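Local structure of minor structural protein 5 (Lactococcus phage Tuc2009, 5E7T) at residues Ser118-Cys123 / Thr146-Glu151; Asp84-Ser89 / Pro180-Gly185; Ile75-Tyr80 / Met110-Thr115. The protein is a virion component of the phage that probably belongs to the baseplate and, through its galactose-binding-like BppA domain, may help recognise host carbohydrates. All coordinates share one frame; numbering follows the deposited sequence.

How the contacts relate
In chain order the six segments run 75-80, 84-89, 110-115, 118-123, 146-151 and 180-185. Contact 3 thus closes before contact 1 opens, contact 2 spans the whole of contact 1, and contacts 2 and 3 interlock. Contact 2 pairs neighbouring strands 85-98 and 171-184 of the five-stranded antiparallel sheet. Contacts 1 and 3 reach the four-stranded sheet through its neighbouring strands 121-126 and 104-114. Their centres are about 8 Å apart, while that of contact 2 lies about 15 Å from contact 1 and 12 Å from contact 3. Contact 2 holds one sheet together, while contacts 1 and 3 join the other sheet to loops that flank the first, at one end of the sandwich.

Contact 1. Residues Ser118-Cys123 / Thr146-Glu151; sequences SWKEIC and TIPPYE
Pro-148 lies against the backbone at Glu-121 and Ile-122, where the start of strand 121-126 meets the loop leaving strand 139-146, at one end of the beta sandwich. Ile-122 and Cys-123 form a classic beta bulge opposite Gln-112, and the strand changes direction at these two residues. The proline ring brings CD to 3.6 Å from Ile-122 CA. The Ile-122 side chain crosses the ring at about a right angle, with CG1 4.1 Å from Pro-148 CG. Its other branch, CG2, anti to the backbone N, meets the tip of Ile-147, whose CD1 comes within 3.8 Å. Ile-147 also packs on Tyr-80 and Tyr-86, so this apolar row continues into the interior.

Lys-120 covers Pro-148 from a more exposed side. Its chain bends at chi2 (59°) and again at chi4, and NZ passes 3.7 Å from Pro-148 CB. There the ammonium donates to Glu-121 O over 2.8 Å, a bond lying in the carbonyl plane.

Farther along the loop, Glu-151 turns back towards Ser-118 with its chain bent at chi2. Ser-118 OG donates to Glu-151 OE2 over 2.7 Å, and the hydroxyl sits above the carboxylate, 83° out of its plane.

Contact 2. Residues Asp84-Ser89 / Pro180-Gly185; sequences DKYTMS and PKQELG
Thr-87 and Glu-183 form a hydrogen-bonded antiparallel pair: Thr-87 N reaches Glu-183 O over 2.8 Å, and Glu-183 N answers to Thr-87 O at 3.0 Å. Ser-89 and Lys-181 repeat the pattern, and Gly-185 N closes the row on Lys-85 O. A side chain adds to these backbone bonds: Thr-87 OG1 donates to Gly-185 O over 2.7 Å, from above the carbonyl plane (44° out of it), and has a second partner in Thr-144 OG1. On the same face as Thr-87 and Ser-89, the extended Lys-181 sends NZ to Glu-183 OE1 in a weak salt bridge of 3.3 Å. Both charged ends have stronger partners beyond the strands, Pro-190 O for the lysine and Thr-189 OG1 for the glutamate.

The other face carries Tyr-86, Met-88, Gln-182 and Leu-184. Leu-184 CG stands anti to the backbone N (chi1 172°), and its CD1 lies over one face of the Tyr-86 ring, 4.0 Å from the centroid and displaced toward the rim, a CH-pi contact. Met-88 and Tyr-86 continue inward onto Cys-123 of the opposing sheet. Inner antiparallel strands with one face turned to a second sheet are the mark of a beta sandwich, consistent with the galactose-binding-like fold of the BppA domain.

Contact 3. Residues Ile75-Tyr80 / Met110-Thr115; sequences IQPINY and MRQRYT. With SO4 (sulfate ion), chain G.
The Tyr-80 ring receives the side-chain amide of Gln-112 at its edge, the two planes standing 73° apart and the side chains crossing at about a right angle. Gln-112 CD is 4.0 Å from Tyr-80 CE2 and 3.9 Å from Tyr-80 OH. Over one face of the ring lies CA of Pro-77, 3.7 Å above the plane and offset toward the rim. The ring of Tyr-86 also meets that of Tyr-80, with planes at about 35°.

Gln-112 reaches in from strand 104-114 on an extended chain (chi2 -177° sets CD anti to CA). Its amide ends between Tyr-80 and the Pro-77 ring, with Gln-112 CD 4.0 Å from Pro-77 CB. Two residues on, Tyr-114 presents its CE1 to CG2 of Ile-78 at 4.2 Å, an apolar touch at an oblique angle.

Arg-113, between them on the strand, has its CB directed away from the loop. A sulfate, probably from the crystallisation liquor, sits at the edge of its guanidinium, where sulfate O2 accepts from Arg-113 NH2 over 2.8 Å and weakly from NH1.

Loop 75-80 also faces two partner chains: Gln-76 N is hydrogen-bonded to an acidic side chain of one neighbouring protein chain, and Ile-78 O to a basic side chain of another. Inside, the Tyr-80 hydroxyl probably bonds to the amide of Gln-182. The interior therefore mixes apolar packing with buried amides and a phenol, polar groups placed where strand 171-184 can supply a hydrogen-bonding partner.

Contact 1. Residues Ser118-Cys123 / Thr146-Glu151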
loop_
_atom_site.group_PDB
_atom_site.type_symbol
_atom_site.label_atom_id
_atom_site.label_comp_id
_atom_site.label_asym_id
_atom_site.label_seq_id
_atom_site.Cartn_x
_atom_site.Cartn_y
_atom_site.Cartn_z
ATOM N N SER B 118 50.889 -31.934 4.437
ATOM C CA SER B 118 51.982 -31.055 4.039
ATOM C C SER B 118 52.811 -30.485 5.150
ATOM O O SER B 118 53.981 -30.851 5.232
ATOM C CB SER B 118 51.480 -29.927 3.154
ATOM O OG SER B 118 52.563 -29.299 2.494
ATOM N N TRP B 119 52.270 -29.514 5.925
ATOM C CA TRP B 119 52.972 -28.789 6.992
ATOM C C TRP B 119 54.060 -27.846 6.457
ATOM O O TRP B 119 54.685 -27.136 7.257
ATOM C CB TRP B 119 53.518 -29.706 8.100
ATOM C CG TRP B 119 52.436 -30.492 8.766
ATOM C CD1 TRP B 119 52.165 -31.819 8.594
ATOM C CD2 TRP B 119 51.354 -29.962 9.551
ATOM N NE1 TRP B 119 51.023 -32.165 9.283
ATOM C CE2 TRP B 119 50.503 -31.043 9.876
ATOM C CE3 TRP B 119 51.027 -28.676 10.022
ATOM C CZ2 TRP B 119 49.365 -30.884 10.673
ATOM C CZ3 TRP B 119 49.895 -28.520 10.810
ATOM C CH2 TRP B 119 49.088 -29.618 11.141
ATOM N N LYS B 120 54.236 -27.775 5.109
ATOM C CA LYS B 120 55.228 -26.920 4.448
ATOM C C LYS B 120 54.942 -25.439 4.725
ATOM O O LYS B 120 53.781 -25.043 4.698
ATOM C CB LYS B 120 55.346 -27.266 2.940
ATOM C CG LYS B 120 56.268 -26.367 2.095
ATOM C CD LYS B 120 57.753 -26.318 2.552
ATOM C CE LYS B 120 58.639 -25.411 1.703
ATOM N NZ LYS B 120 58.410 -23.951 1.937
ATOM N N GLU B 121 55.984 -24.655 5.094
ATOM C CA GLU B 121 55.866 -23.225 5.406
ATOM C C GLU B 121 55.618 -22.417 4.160
ATOM O O GLU B 121 56.182 -22.728 3.120
ATOM C CB GLU B 121 57.085 -22.694 6.189
ATOM C CG GLU B 121 58.350 -22.396 5.390
ATOM C CD GLU B 121 59.601 -23.126 5.850
ATOM O OE1 GLU B 121 60.654 -22.455 5.959
ATOM O OE2 GLU B 121 59.547 -24.364 6.062
ATOM N N ILE B 122 54.768 -21.395 4.269
ATOM C CA ILE B 122 54.434 -20.493 3.186
ATOM C C ILE B 122 55.219 -19.212 3.436
ATOM O O ILE B 122 55.998 -18.788 2.595
ATOM C CB ILE B 122 52.883 -20.261 3.101
ATOM C CG1 ILE B 122 52.156 -21.551 2.664
ATOM C CG2 ILE B 122 52.508 -19.069 2.183
ATOM C CD1 ILE B 122 50.658 -21.660 3.079
ATOM N N CYS B 123 55.024 -18.609 4.599
ATOM C CA CYS B 123 55.665 -17.351 4.967
ATOM C C CYS B 123 55.868 -17.377 6.457
ATOM O O CYS B 123 54.908 -17.493 7.223
ATOM C CB CYS B 123 54.803 -16.173 4.537
ATOM S SG CYS B 123 55.655 -14.594 4.624
ATOM N N THR B 146 60.030 -17.223 0.277
ATOM C CA THR B 146 59.583 -17.526 -1.084
ATOM C C THR B 146 58.355 -18.470 -1.022
ATOM O O THR B 146 58.400 -19.555 -0.406
ATOM C CB THR B 146 60.713 -18.097 -1.929
ATOM O OG1 THR B 146 61.809 -17.195 -1.892
ATOM C CG2 THR B 146 60.307 -18.306 -3.358
ATOM N N ILE B 147 57.256 -18.024 -1.641
ATOM C CA ILE B 147 55.996 -18.759 -1.677
ATOM C C ILE B 147 56.200 -20.132 -2.308
ATOM O O ILE B 147 56.695 -20.217 -3.438
ATOM C CB ILE B 147 54.856 -17.928 -2.330
ATOM C CG1 ILE B 147 54.644 -16.585 -1.614
ATOM C CG2 ILE B 147 53.561 -18.724 -2.418
ATOM C CD1 ILE B 147 54.311 -16.675 -0.113
ATOM N N PRO B 148 55.892 -21.219 -1.562
ATOM C CA PRO B 148 56.079 -22.566 -2.124
ATOM C C PRO B 148 54.993 -22.906 -3.163
ATOM O O PRO B 148 53.918 -22.263 -3.199
ATOM C CB PRO B 148 55.998 -23.460 -0.889
ATOM C CG PRO B 148 55.068 -22.736 0.012
ATOM C CD PRO B 148 55.317 -21.279 -0.201
ATOM N N PRO B 149 55.234 -23.929 -4.017
ATOM C CA PRO B 149 54.220 -24.281 -5.011
ATOM C C PRO B 149 52.943 -24.795 -4.363
ATOM O O PRO B 149 52.993 -25.399 -3.278
ATOM C CB PRO B 149 54.917 -25.330 -5.876
ATOM C CG PRO B 149 55.936 -25.896 -5.020
ATOM C CD PRO B 149 56.414 -24.803 -4.141
ATOM N N TYR B 150 51.795 -24.542 -5.044
ATOM C CA TYR B 150 50.484 -24.944 -4.565
ATOM C C TYR B 150 50.446 -26.430 -4.295
ATOM O O TYR B 150 51.074 -27.200 -5.023
ATOM C CB TYR B 150 49.384 -24.568 -5.569
ATOM C CG TYR B 150 49.175 -23.087 -5.827
ATOM C CD1 TYR B 150 48.885 -22.210 -4.786
ATOM C CD2 TYR B 150 49.131 -22.589 -7.125
ATOM C CE1 TYR B 150 48.648 -20.852 -5.024
ATOM C CE2 TYR B 150 48.890 -21.236 -7.378
ATOM C CZ TYR B 150 48.642 -20.368 -6.325
ATOM O OH TYR B 150 48.415 -19.031 -6.580
ATOM N N GLU B 151 49.734 -26.815 -3.223
ATOM C CA GLU B 151 49.477 -28.192 -2.775
ATOM C C GLU B 151 48.134 -28.654 -3.357
ATOM O O GLU B 151 47.489 -27.880 -4.076
ATOM C CB GLU B 151 49.351 -28.199 -1.246
ATOM C CG GLU B 151 50.658 -28.021 -0.515
ATOM C CD GLU B 151 51.520 -29.263 -0.473
ATOM O OE1 GLU B 151 50.988 -30.384 -0.651
ATOM O OE2 GLU B 151 52.737 -29.113 -0.232
#

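Contact 2. Residues Asp84-Ser89 / Pro180-Gly185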
loop_
_atom_site.group_PDB
_atom_site.type_symbol
_atom_site.label_atom_id
_atom_site.label_comp_id
_atom_site.label_asym_id
_atom_site.label_seq_id
_atom_site.Cartn_x
_atom_site.Cartn_y
_atom_site.Cartn_z
ATOM N N ASP B 84 56.869 -15.938 -5.540
ATOM C CA ASP B 84 56.876 -14.540 -5.151
ATOM C C ASP B 84 57.535 -14.438 -3.789
ATOM O O ASP B 84 57.518 -15.420 -3.033
ATOM C CB ASP B 84 55.434 -14.005 -5.073
ATOM C CG ASP B 84 54.874 -13.491 -6.384
ATOM O OD1 ASP B 84 55.529 -13.703 -7.440
ATOM O OD2 ASP B 84 53.796 -12.855 -6.360
ATOM N N LYS B 85 58.125 -13.277 -3.457
ATOM C CA LYS B 85 58.741 -13.139 -2.137
ATOM C C LYS B 85 57.881 -12.227 -1.306
ATOM O O LYS B 85 57.219 -11.335 -1.843
ATOM C CB LYS B 85 60.177 -12.599 -2.190
ATOM C CG LYS B 85 60.981 -13.063 -3.381
ATOM C CD LYS B 85 62.114 -13.965 -3.005
ATOM C CE LYS B 85 62.546 -14.805 -4.173
ATOM N NZ LYS B 85 63.866 -15.444 -3.929
ATOM N N TYR B 86 57.856 -12.477 0.003
ATOM C CA TYR B 86 57.149 -11.679 0.999
ATOM C C TYR B 86 58.131 -11.486 2.132
ATOM O O TYR B 86 58.911 -12.400 2.393
ATOM C CB TYR B 86 55.881 -12.376 1.480
ATOM C CG TYR B 86 54.767 -12.320 0.466
ATOM C CD1 TYR B 86 54.771 -13.150 -0.654
ATOM C CD2 TYR B 86 53.685 -11.462 0.637
ATOM C CE1 TYR B 86 53.752 -13.096 -1.603
ATOM C CE2 TYR B 86 52.654 -11.402 -0.305
ATOM C CZ TYR B 86 52.691 -12.229 -1.420
ATOM O OH TYR B 86 51.684 -12.187 -2.353
ATOM N N THR B 87 58.165 -10.296 2.746
ATOM C CA THR B 87 59.096 -10.012 3.823
ATOM C C THR B 87 58.349 -9.733 5.119
ATOM O O THR B 87 57.431 -8.905 5.147
ATOM C CB THR B 87 60.099 -8.905 3.417
ATOM O OG1 THR B 87 60.801 -9.302 2.235
ATOM C CG2 THR B 87 61.112 -8.602 4.501
ATOM N N MET B 88 58.762 -10.420 6.197
ATOM C CA MET B 88 58.199 -10.246 7.523
ATOM C C MET B 88 59.186 -9.481 8.361
ATOM O O MET B 88 60.374 -9.736 8.257
ATOM C CB MET B 88 57.876 -11.591 8.152
ATOM C CG MET B 88 56.713 -12.272 7.513
ATOM S SD MET B 88 56.341 -13.789 8.400
ATOM C CE MET B 88 55.200 -13.131 9.675
ATOM N N SER B 89 58.703 -8.518 9.158
ATOM C CA SER B 89 59.480 -7.630 10.052
ATOM C C SER B 89 58.678 -7.479 11.351
ATOM O O SER B 89 57.451 -7.396 11.291
ATOM C CB SER B 89 59.713 -6.258 9.413
ATOM O OG SER B 89 58.992 -6.066 8.201
ATOM N N PRO B 180 54.159 -5.797 14.069
ATOM C CA PRO B 180 54.390 -6.906 13.129
ATOM C C PRO B 180 54.023 -6.471 11.708
ATOM O O PRO B 180 53.097 -5.682 11.519
ATOM C CB PRO B 180 53.475 -8.011 13.660
ATOM C CG PRO B 180 52.375 -7.298 14.343
ATOM C CD PRO B 180 53.026 -6.093 14.977
ATOM N N LYS B 181 54.783 -6.930 10.721
ATOM C CA LYS B 181 54.575 -6.555 9.333
ATOM C C LYS B 181 54.906 -7.674 8.417
ATOM O O LYS B 181 55.882 -8.407 8.623
ATOM C CB LYS B 181 55.439 -5.336 8.947
ATOM C CG LYS B 181 54.959 -4.593 7.685
ATOM C CD LYS B 181 55.965 -3.602 7.163
ATOM C CE LYS B 181 55.390 -2.797 6.031
ATOM N NZ LYS B 181 56.434 -2.035 5.295
ATOM N N GLN B 182 54.100 -7.777 7.367
ATOM C CA GLN B 182 54.283 -8.687 6.248
ATOM C C GLN B 182 53.983 -7.834 5.029
ATOM O O GLN B 182 52.962 -7.128 4.993
ATOM C CB GLN B 182 53.347 -9.898 6.319
ATOM C CG GLN B 182 53.400 -10.681 5.019
ATOM C CD GLN B 182 52.426 -11.796 4.927
ATOM O OE1 GLN B 182 52.814 -12.951 5.009
ATOM N NE2 GLN B 182 51.159 -11.482 4.673
ATOM N N GLU B 183 54.881 -7.870 4.051
ATOM C CA GLU B 183 54.722 -7.090 2.824
ATOM C C GLU B 183 55.199 -7.880 1.626
ATOM O O GLU B 183 56.036 -8.763 1.757
ATOM C CB GLU B 183 55.508 -5.782 2.923
ATOM C CG GLU B 183 57.014 -5.965 2.935
ATOM C CD GLU B 183 57.703 -4.826 3.643
ATOM O OE1 GLU B 183 57.972 -3.806 2.971
ATOM O OE2 GLU B 183 57.964 -4.948 4.865
ATOM N N LEU B 184 54.703 -7.532 0.457
ATOM C CA LEU B 184 55.112 -8.167 -0.774
ATOM C C LEU B 184 56.492 -7.602 -1.113
ATOM O O LEU B 184 56.703 -6.393 -1.024
ATOM C CB LEU B 184 54.065 -7.823 -1.853
ATOM C CG LEU B 184 54.380 -8.239 -3.282
ATOM C CD1 LEU B 184 54.336 -9.753 -3.450
ATOM C CD2 LEU B 184 53.501 -7.482 -4.255
ATOM N N GLY B 185 57.429 -8.457 -1.449
ATOM C CA GLY B 185 58.762 -7.962 -1.746
ATOM C C GLY B 185 59.877 -8.644 -0.991
ATOM O O GLY B 185 59.630 -9.564 -0.208
#

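Contact 3. Residues Ile75-Tyr80 / Met110-Thr115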
loop_
_atom_site.group_PDB
_atom_site.type_symbol
_atom_site.label_atom_id
_atom_site.label_comp_id
_atom_site.label_asym_id
_atom_site.label_seq_id
_atom_site.Cartn_x
_atom_site.Cartn_y
_atom_site.Cartn_z
ATOM N N ILE B 75 44.718 -11.443 3.842
ATOM C CA ILE B 75 44.315 -12.392 2.815
ATOM C C ILE B 75 44.966 -13.777 2.980
ATOM O O ILE B 75 46.122 -13.904 3.396
ATOM C CB ILE B 75 44.557 -11.780 1.409
ATOM C CG1 ILE B 75 46.020 -11.276 1.251
ATOM C CG2 ILE B 75 43.509 -10.665 1.130
ATOM C CD1 ILE B 75 46.478 -11.153 -0.084
ATOM N N GLN B 76 44.194 -14.805 2.622
ATOM C CA GLN B 76 44.560 -16.204 2.716
ATOM C C GLN B 76 45.791 -16.546 1.910
ATOM O O GLN B 76 45.913 -16.085 0.777
ATOM C CB GLN B 76 43.371 -17.092 2.358
ATOM C CG GLN B 76 42.248 -17.041 3.394
ATOM C CD GLN B 76 42.754 -17.325 4.779
ATOM O OE1 GLN B 76 43.224 -18.426 5.068
ATOM N NE2 GLN B 76 42.773 -16.299 5.627
ATOM N N PRO B 77 46.709 -17.354 2.487
ATOM C CA PRO B 77 47.973 -17.642 1.803
ATOM C C PRO B 77 47.874 -18.381 0.478
ATOM O O PRO B 77 48.834 -18.399 -0.279
ATOM C CB PRO B 77 48.759 -18.434 2.844
ATOM C CG PRO B 77 47.765 -18.973 3.769
ATOM C CD PRO B 77 46.689 -17.963 3.834
ATOM N N ILE B 78 46.736 -18.927 0.149
ATOM C CA ILE B 78 46.633 -19.616 -1.135
ATOM C C ILE B 78 46.404 -18.641 -2.304
ATOM O O ILE B 78 46.158 -19.072 -3.434
ATOM C CB ILE B 78 45.575 -20.739 -1.069
ATOM C CG1 ILE B 78 44.190 -20.190 -0.682
ATOM C CG2 ILE B 78 46.045 -21.843 -0.117
ATOM C CD1 ILE B 78 43.286 -20.023 -1.826
ATOM N N ASN B 79 46.429 -17.334 -2.009
ATOM C CA ASN B 79 46.244 -16.278 -2.988
ATOM C C ASN B 79 47.585 -15.803 -3.460
ATOM O O ASN B 79 47.683 -15.278 -4.567
ATOM C CB ASN B 79 45.462 -15.134 -2.397
ATOM C CG ASN B 79 43.989 -15.316 -2.525
ATOM O OD1 ASN B 79 43.401 -15.233 -3.621
ATOM N ND2 ASN B 79 43.367 -15.560 -1.405
ATOM N N TYR B 80 48.626 -16.006 -2.639
ATOM C CA TYR B 80 49.997 -15.630 -2.990
ATOM C C TYR B 80 50.469 -16.540 -4.165
ATOM O O TYR B 80 50.188 -17.740 -4.134
ATOM C CB TYR B 80 50.924 -15.791 -1.759
ATOM C CG TYR B 80 50.498 -15.166 -0.430
ATOM C CD1 TYR B 80 49.770 -13.980 -0.392
ATOM C CD2 TYR B 80 50.967 -15.674 0.785
ATOM C CE1 TYR B 80 49.446 -13.364 0.821
ATOM C CE2 TYR B 80 50.682 -15.046 2.000
ATOM C CZ TYR B 80 49.917 -13.894 2.017
ATOM O OH TYR B 80 49.585 -13.293 3.215
ATOM N N MET B 110 56.694 -17.387 13.905
ATOM C CA MET B 110 55.394 -16.809 13.516
ATOM C C MET B 110 55.260 -17.230 12.073
ATOM O O MET B 110 56.041 -16.786 11.222
ATOM C CB MET B 110 55.391 -15.294 13.606
ATOM C CG MET B 110 55.067 -14.781 14.954
ATOM S SD MET B 110 55.322 -13.008 14.959
ATOM C CE MET B 110 55.254 -12.721 16.637
ATOM N N ARG B 111 54.352 -18.169 11.804
ATOM C CA ARG B 111 54.312 -18.754 10.478
ATOM C C ARG B 111 52.931 -19.035 9.901
ATOM O O ARG B 111 52.035 -19.527 10.603
ATOM C CB ARG B 111 55.155 -20.054 10.532
ATOM C CG ARG B 111 54.807 -21.193 9.569
ATOM C CD ARG B 111 55.788 -22.351 9.647
ATOM N NE ARG B 111 57.177 -21.900 9.707
ATOM C CZ ARG B 111 58.239 -22.684 9.880
ATOM N NH1 ARG B 111 58.095 -24.005 9.980
ATOM N NH2 ARG B 111 59.454 -22.153 9.964
ATOM N N GLN B 112 52.805 -18.749 8.583
ATOM C CA GLN B 112 51.673 -19.099 7.726
ATOM C C GLN B 112 52.188 -20.368 7.062
ATOM O O GLN B 112 53.324 -20.371 6.561
ATOM C CB GLN B 112 51.418 -18.045 6.644
ATOM C CG GLN B 112 50.344 -17.045 6.975
ATOM C CD GLN B 112 50.120 -16.086 5.829
ATOM O OE1 GLN B 112 51.063 -15.476 5.307
ATOM N NE2 GLN B 112 48.855 -15.859 5.468
ATOM N N ARG B 113 51.401 -21.457 7.103
ATOM C CA ARG B 113 51.822 -22.747 6.548
ATOM C C ARG B 113 50.660 -23.635 6.162
ATOM O O ARG B 113 49.545 -23.414 6.625
ATOM C CB ARG B 113 52.706 -23.492 7.562
ATOM C CG ARG B 113 51.961 -24.035 8.777
ATOM C CD ARG B 113 52.930 -24.757 9.649
ATOM N NE ARG B 113 52.270 -25.333 10.808
ATOM C CZ ARG B 113 52.859 -26.158 11.664
ATOM N NH1 ARG B 113 54.126 -26.513 11.488
ATOM N NH2 ARG B 113 52.185 -26.641 12.698
ATOM N N TYR B 114 50.945 -24.678 5.348
ATOM C CA TYR B 114 49.972 -25.687 4.941
ATOM C C TYR B 114 49.762 -26.604 6.163
ATOM O O TYR B 114 50.611 -26.641 7.066
ATOM C CB TYR B 114 50.433 -26.467 3.678
ATOM C CG TYR B 114 50.374 -25.674 2.386
ATOM C CD1 TYR B 114 49.163 -25.455 1.732
ATOM C CD2 TYR B 114 51.524 -25.142 1.817
ATOM C CE1 TYR B 114 49.096 -24.680 0.570
ATOM C CE2 TYR B 114 51.471 -24.382 0.645
ATOM C CZ TYR B 114 50.251 -24.145 0.029
ATOM O OH TYR B 114 50.198 -23.381 -1.119
ATOM N N THR B 115 48.619 -27.277 6.242
ATOM C CA THR B 115 48.360 -28.113 7.403
ATOM C C THR B 115 48.469 -29.591 7.037
ATOM O O THR B 115 49.445 -29.964 6.373
ATOM C CB THR B 115 47.065 -27.714 8.101
ATOM O OG1 THR B 115 45.952 -27.872 7.207
ATOM C CG2 THR B 115 47.133 -26.306 8.667
HETATM S S SO4 G . 54.583 -28.616 14.823
HETATM O O1 SO4 G . 55.964 -28.371 14.385
HETATM O O2 SO4 G . 53.741 -28.819 13.637
HETATM O O3 SO4 G . 54.499 -29.811 15.668
HETATM O O4 SO4 G . 54.116 -27.469 15.602
#